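Local coordinates for cephalosporin acylase (Bacillus halodurans, PDB 2NLZ), which probably works as an acylase of the N-terminal nucleophile (Ntn) hydrolase superfamily, related to the gamma-glutamyltranspeptidases, at residues Tyr360-Ile374 / Pro423-Gly437. The protein carries 1 engineered substitution. Sequence-based numbering, arbitrary orientation.
Sequences YLATADGDGNMVSFI and PGFLTKNDQPIGPFG
The phenol ring of Tyr360 lies flat over Gly437, whose CA stands 3.6 Å from the ring centroid and only 11° off the normal, a CH-pi contact made by a residue with no side chain to hold the ring off. With CG anti to the backbone N (chi1 -180°), the tyrosine ring reaches across to strand 431-437. Replacing Tyr360 by an alanine would probably leave Gly437 without its aromatic cover and open a gap beside Ser372. The serine lies at the edge of the same ring, and its OG donates to Gly424 O at 2.9 Å, tilted 28° from the carbonyl plane. Phe436 N reaches that carbonyl oxygen from the opposite face, so two donors grip it. Next along, Pro435 points into the opposite hairpin and touches both of its strands: CB packs 3.6 Å from Ser372 CB, and CG meets Ala362 CB at 3.8 Å. Both segments are beta hairpins, packed face to face in the manner of the two central layers of the Ntn-hydrolase alpha-beta-beta-alpha sandwich. Helix 47-61 covers the far side of 360-374, touching Thr363, Val371 and Phe373, and Phe436 turns away from the interface to meet His448 edge-to-face. Toward the turns, Met370 bends at chi2 and chi3 to bring its methyl CE among Pro432, Gly434 and Phe425; CE lies 3.7 Å from Phe425 CZ, and Met370 CB sits at the edge of that ring, in its plane. One face of the Phe425 ring is taken by Gly434 O. Here a classic beta bulge sets Ile433 and Gly434 opposite the single residue Leu426, whose O accepts from both backbone N atoms. At the other end Ile374 crosses Pro423 at about a right angle, CG2 against CD at 3.7 Å.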
# COMPACT_ATOMS: atom_id res chain seq x y z
N TYR D 360 -2.74 -12.73 27.32
CA TYR D 360 -4.13 -12.32 27.45
C TYR D 360 -5.06 -13.33 26.78
O TYR D 360 -4.66 -14.05 25.86
CB TYR D 360 -4.39 -10.88 26.95
CG TYR D 360 -5.85 -10.51 27.11
CD1 TYR D 360 -6.37 -10.26 28.36
CD2 TYR D 360 -6.71 -10.48 26.01
CE1 TYR D 360 -7.72 -9.97 28.54
CE2 TYR D 360 -8.05 -10.19 26.17
CZ TYR D 360 -8.55 -9.94 27.44
OH TYR D 360 -9.88 -9.65 27.63
N LEU D 361 -6.29 -13.36 27.26
CA LEU D 361 -7.20 -14.46 27.02
C LEU D 361 -8.61 -13.90 27.20
O LEU D 361 -8.85 -13.08 28.10
CB LEU D 361 -6.89 -15.52 28.07
CG LEU D 361 -7.63 -16.79 28.45
CD1 LEU D 361 -6.78 -17.41 29.51
CD2 LEU D 361 -9.03 -16.52 28.99
N ALA D 362 -9.54 -14.33 26.34
CA ALA D 362 -10.93 -13.95 26.53
C ALA D 362 -11.84 -15.11 26.21
O ALA D 362 -11.66 -15.79 25.21
CB ALA D 362 -11.29 -12.75 25.68
N THR D 363 -12.82 -15.32 27.09
CA THR D 363 -13.80 -16.39 26.92
C THR D 363 -15.23 -15.90 27.16
O THR D 363 -15.49 -15.00 27.96
CB THR D 363 -13.53 -17.53 27.89
OG1 THR D 363 -13.33 -16.99 29.19
CG2 THR D 363 -12.27 -18.30 27.50
N ALA D 364 -16.16 -16.52 26.44
CA ALA D 364 -17.59 -16.27 26.62
C ALA D 364 -18.38 -17.54 26.30
O ALA D 364 -17.94 -18.37 25.48
CB ALA D 364 -18.04 -15.12 25.74
N ASP D 365 -19.54 -17.70 26.94
CA ASP D 365 -20.41 -18.84 26.66
C ASP D 365 -21.84 -18.46 26.28
O ASP D 365 -22.18 -17.28 26.22
CB ASP D 365 -20.38 -19.87 27.81
CG ASP D 365 -20.92 -19.31 29.13
OD1 ASP D 365 -21.78 -18.40 29.11
OD2 ASP D 365 -20.49 -19.80 30.20
N GLY D 366 -22.66 -19.48 26.05
CA GLY D 366 -24.06 -19.30 25.69
C GLY D 366 -24.95 -18.79 26.81
O GLY D 366 -25.93 -18.11 26.56
N ASP D 367 -24.58 -19.11 28.05
CA ASP D 367 -25.37 -18.75 29.24
C ASP D 367 -25.07 -17.35 29.78
O ASP D 367 -25.40 -17.04 30.93
CB ASP D 367 -25.14 -19.77 30.36
CG ASP D 367 -25.44 -21.20 29.93
OD1 ASP D 367 -26.55 -21.45 29.44
OD2 ASP D 367 -24.55 -22.07 30.09
N GLY D 368 -24.42 -16.51 28.96
CA GLY D 368 -24.15 -15.12 29.33
C GLY D 368 -22.98 -14.90 30.26
O GLY D 368 -22.85 -13.82 30.84
N ASN D 369 -22.13 -15.91 30.43
CA ASN D 369 -20.88 -15.74 31.17
C ASN D 369 -19.73 -15.33 30.25
O ASN D 369 -19.64 -15.79 29.11
CB ASN D 369 -20.53 -17.00 31.94
CG ASN D 369 -21.66 -17.46 32.82
OD1 ASN D 369 -22.19 -16.70 33.63
ND2 ASN D 369 -22.05 -18.72 32.67
N MET D 370 -18.89 -14.42 30.74
CA MET D 370 -17.80 -13.83 29.96
C MET D 370 -16.62 -13.51 30.87
O MET D 370 -16.83 -13.04 32.01
CB MET D 370 -18.26 -12.53 29.28
CG MET D 370 -19.40 -12.73 28.30
SD MET D 370 -19.43 -11.61 26.90
CE MET D 370 -20.25 -10.23 27.65
N VAL D 371 -15.40 -13.78 30.41
CA VAL D 371 -14.22 -13.42 31.21
C VAL D 371 -13.06 -12.79 30.45
O VAL D 371 -12.71 -13.22 29.35
CB VAL D 371 -13.74 -14.58 32.17
CG1 VAL D 371 -14.23 -15.93 31.70
CG2 VAL D 371 -12.21 -14.57 32.39
N SER D 372 -12.50 -11.75 31.05
CA SER D 372 -11.24 -11.14 30.67
C SER D 372 -10.18 -11.64 31.64
O SER D 372 -10.24 -11.32 32.82
CB SER D 372 -11.37 -9.63 30.79
OG SER D 372 -10.25 -8.94 30.26
N PHE D 373 -9.23 -12.43 31.15
CA PHE D 373 -8.20 -13.03 32.01
C PHE D 373 -6.83 -12.71 31.49
O PHE D 373 -6.60 -12.79 30.29
CB PHE D 373 -8.34 -14.56 32.07
CG PHE D 373 -7.49 -15.20 33.13
CD1 PHE D 373 -8.01 -15.42 34.40
CD2 PHE D 373 -6.18 -15.58 32.86
CE1 PHE D 373 -7.23 -16.01 35.40
CE2 PHE D 373 -5.39 -16.17 33.85
CZ PHE D 373 -5.91 -16.39 35.12
N ILE D 374 -5.92 -12.41 32.40
CA ILE D 374 -4.56 -12.09 32.02
C ILE D 374 -3.57 -12.53 33.12
O ILE D 374 -3.86 -12.37 34.31
CB ILE D 374 -4.48 -10.58 31.70
CG1 ILE D 374 -3.14 -10.19 31.10
CG2 ILE D 374 -4.82 -9.76 32.91
CD1 ILE D 374 -3.21 -8.91 30.32
N PRO D 423 -6.74 -6.56 32.70
CA PRO D 423 -7.83 -7.11 31.91
C PRO D 423 -8.96 -6.10 31.85
O PRO D 423 -9.30 -5.47 32.86
CB PRO D 423 -8.26 -8.33 32.72
CG PRO D 423 -7.93 -7.98 34.15
CD PRO D 423 -6.86 -6.90 34.13
N GLY D 424 -9.55 -5.94 30.67
CA GLY D 424 -10.58 -4.93 30.50
C GLY D 424 -11.93 -5.55 30.24
O GLY D 424 -12.02 -6.67 29.75
N PHE D 425 -12.98 -4.81 30.58
CA PHE D 425 -14.33 -5.21 30.21
C PHE D 425 -15.17 -4.03 29.75
O PHE D 425 -15.08 -2.94 30.31
CB PHE D 425 -15.03 -5.90 31.38
CG PHE D 425 -16.06 -6.92 30.95
CD1 PHE D 425 -15.73 -8.26 30.87
CD2 PHE D 425 -17.37 -6.53 30.64
CE1 PHE D 425 -16.67 -9.21 30.48
CE2 PHE D 425 -18.31 -7.47 30.25
CZ PHE D 425 -17.96 -8.81 30.17
N LEU D 426 -15.99 -4.27 28.73
CA LEU D 426 -16.87 -3.25 28.20
C LEU D 426 -18.35 -3.60 28.41
O LEU D 426 -18.77 -4.75 28.25
CB LEU D 426 -16.58 -2.99 26.72
CG LEU D 426 -17.21 -1.75 26.06
CD1 LEU D 426 -16.92 -0.47 26.83
CD2 LEU D 426 -16.76 -1.61 24.61
N THR D 427 -19.13 -2.56 28.73
CA THR D 427 -20.50 -2.68 29.19
C THR D 427 -21.33 -1.50 28.65
O THR D 427 -20.81 -0.41 28.48
CB THR D 427 -20.49 -2.73 30.74
OG1 THR D 427 -20.42 -4.09 31.16
CG2 THR D 427 -21.70 -2.06 31.38
N LYS D 428 -22.61 -1.73 28.35
CA LYS D 428 -23.51 -0.65 27.95
C LYS D 428 -24.89 -0.81 28.59
O LYS D 428 -25.61 -1.77 28.29
CB LYS D 428 -23.63 -0.59 26.42
CG LYS D 428 -24.48 0.55 25.89
CD LYS D 428 -24.66 0.43 24.37
CE LYS D 428 -25.65 1.45 23.82
NZ LYS D 428 -25.14 2.85 23.91
N ASN D 429 -25.25 0.15 29.45
CA ASN D 429 -26.54 0.18 30.15
C ASN D 429 -26.80 -1.08 30.96
O ASN D 429 -27.85 -1.71 30.82
CB ASN D 429 -27.72 0.40 29.18
CG ASN D 429 -27.61 1.71 28.42
OD1 ASN D 429 -27.10 2.70 28.92
ND2 ASN D 429 -28.11 1.71 27.19
N ASP D 430 -25.83 -1.45 31.79
CA ASP D 430 -25.87 -2.68 32.61
C ASP D 430 -26.10 -3.98 31.81
O ASP D 430 -26.62 -4.98 32.33
CB ASP D 430 -26.86 -2.54 33.79
CG ASP D 430 -26.55 -3.50 34.93
OD1 ASP D 430 -25.36 -3.78 35.19
OD2 ASP D 430 -27.51 -3.99 35.58
N GLN D 431 -25.71 -3.96 30.54
CA GLN D 431 -25.63 -5.16 29.72
C GLN D 431 -24.15 -5.41 29.43
O GLN D 431 -23.38 -4.46 29.24
CB GLN D 431 -26.42 -4.98 28.42
CG GLN D 431 -27.93 -4.81 28.59
CD GLN D 431 -28.60 -6.07 29.12
OE1 GLN D 431 -28.28 -7.18 28.72
NE2 GLN D 431 -29.54 -5.88 30.04
N PRO D 432 -23.74 -6.69 29.41
CA PRO D 432 -22.35 -6.96 29.10
C PRO D 432 -22.14 -6.94 27.59
O PRO D 432 -22.92 -7.54 26.83
CB PRO D 432 -22.16 -8.38 29.62
CG PRO D 432 -23.47 -9.03 29.39
CD PRO D 432 -24.50 -7.94 29.63
N ILE D 433 -21.11 -6.23 27.15
CA ILE D 433 -20.74 -6.38 25.75
C ILE D 433 -19.47 -7.23 25.58
O ILE D 433 -19.35 -7.96 24.60
CB ILE D 433 -20.82 -5.07 24.90
CG1 ILE D 433 -19.53 -4.29 24.95
CG2 ILE D 433 -22.03 -4.19 25.30
CD1 ILE D 433 -19.47 -3.32 23.82
N GLY D 434 -18.55 -7.19 26.55
CA GLY D 434 -17.48 -8.18 26.53
C GLY D 434 -16.09 -7.91 27.10
O GLY D 434 -15.79 -6.80 27.57
N PRO D 435 -15.24 -8.94 27.08
CA PRO D 435 -13.86 -8.83 27.53
C PRO D 435 -12.92 -8.38 26.41
O PRO D 435 -13.11 -8.73 25.24
CB PRO D 435 -13.54 -10.25 27.97
CG PRO D 435 -14.39 -11.12 27.09
CD PRO D 435 -15.58 -10.31 26.64
N PHE D 436 -11.92 -7.59 26.80
CA PHE D 436 -10.88 -7.16 25.88
C PHE D 436 -9.59 -6.99 26.68
O PHE D 436 -9.63 -6.85 27.90
CB PHE D 436 -11.26 -5.86 25.18
CG PHE D 436 -11.26 -4.65 26.08
CD1 PHE D 436 -12.40 -4.30 26.78
CD2 PHE D 436 -10.13 -3.87 26.22
CE1 PHE D 436 -12.40 -3.21 27.60
CE2 PHE D 436 -10.12 -2.77 27.05
CZ PHE D 436 -11.27 -2.44 27.73
N GLY D 437 -8.46 -7.01 25.98
CA GLY D 437 -7.17 -6.70 26.58
C GLY D 437 -6.12 -6.55 25.51
O GLY D 437 -6.22 -7.19 24.45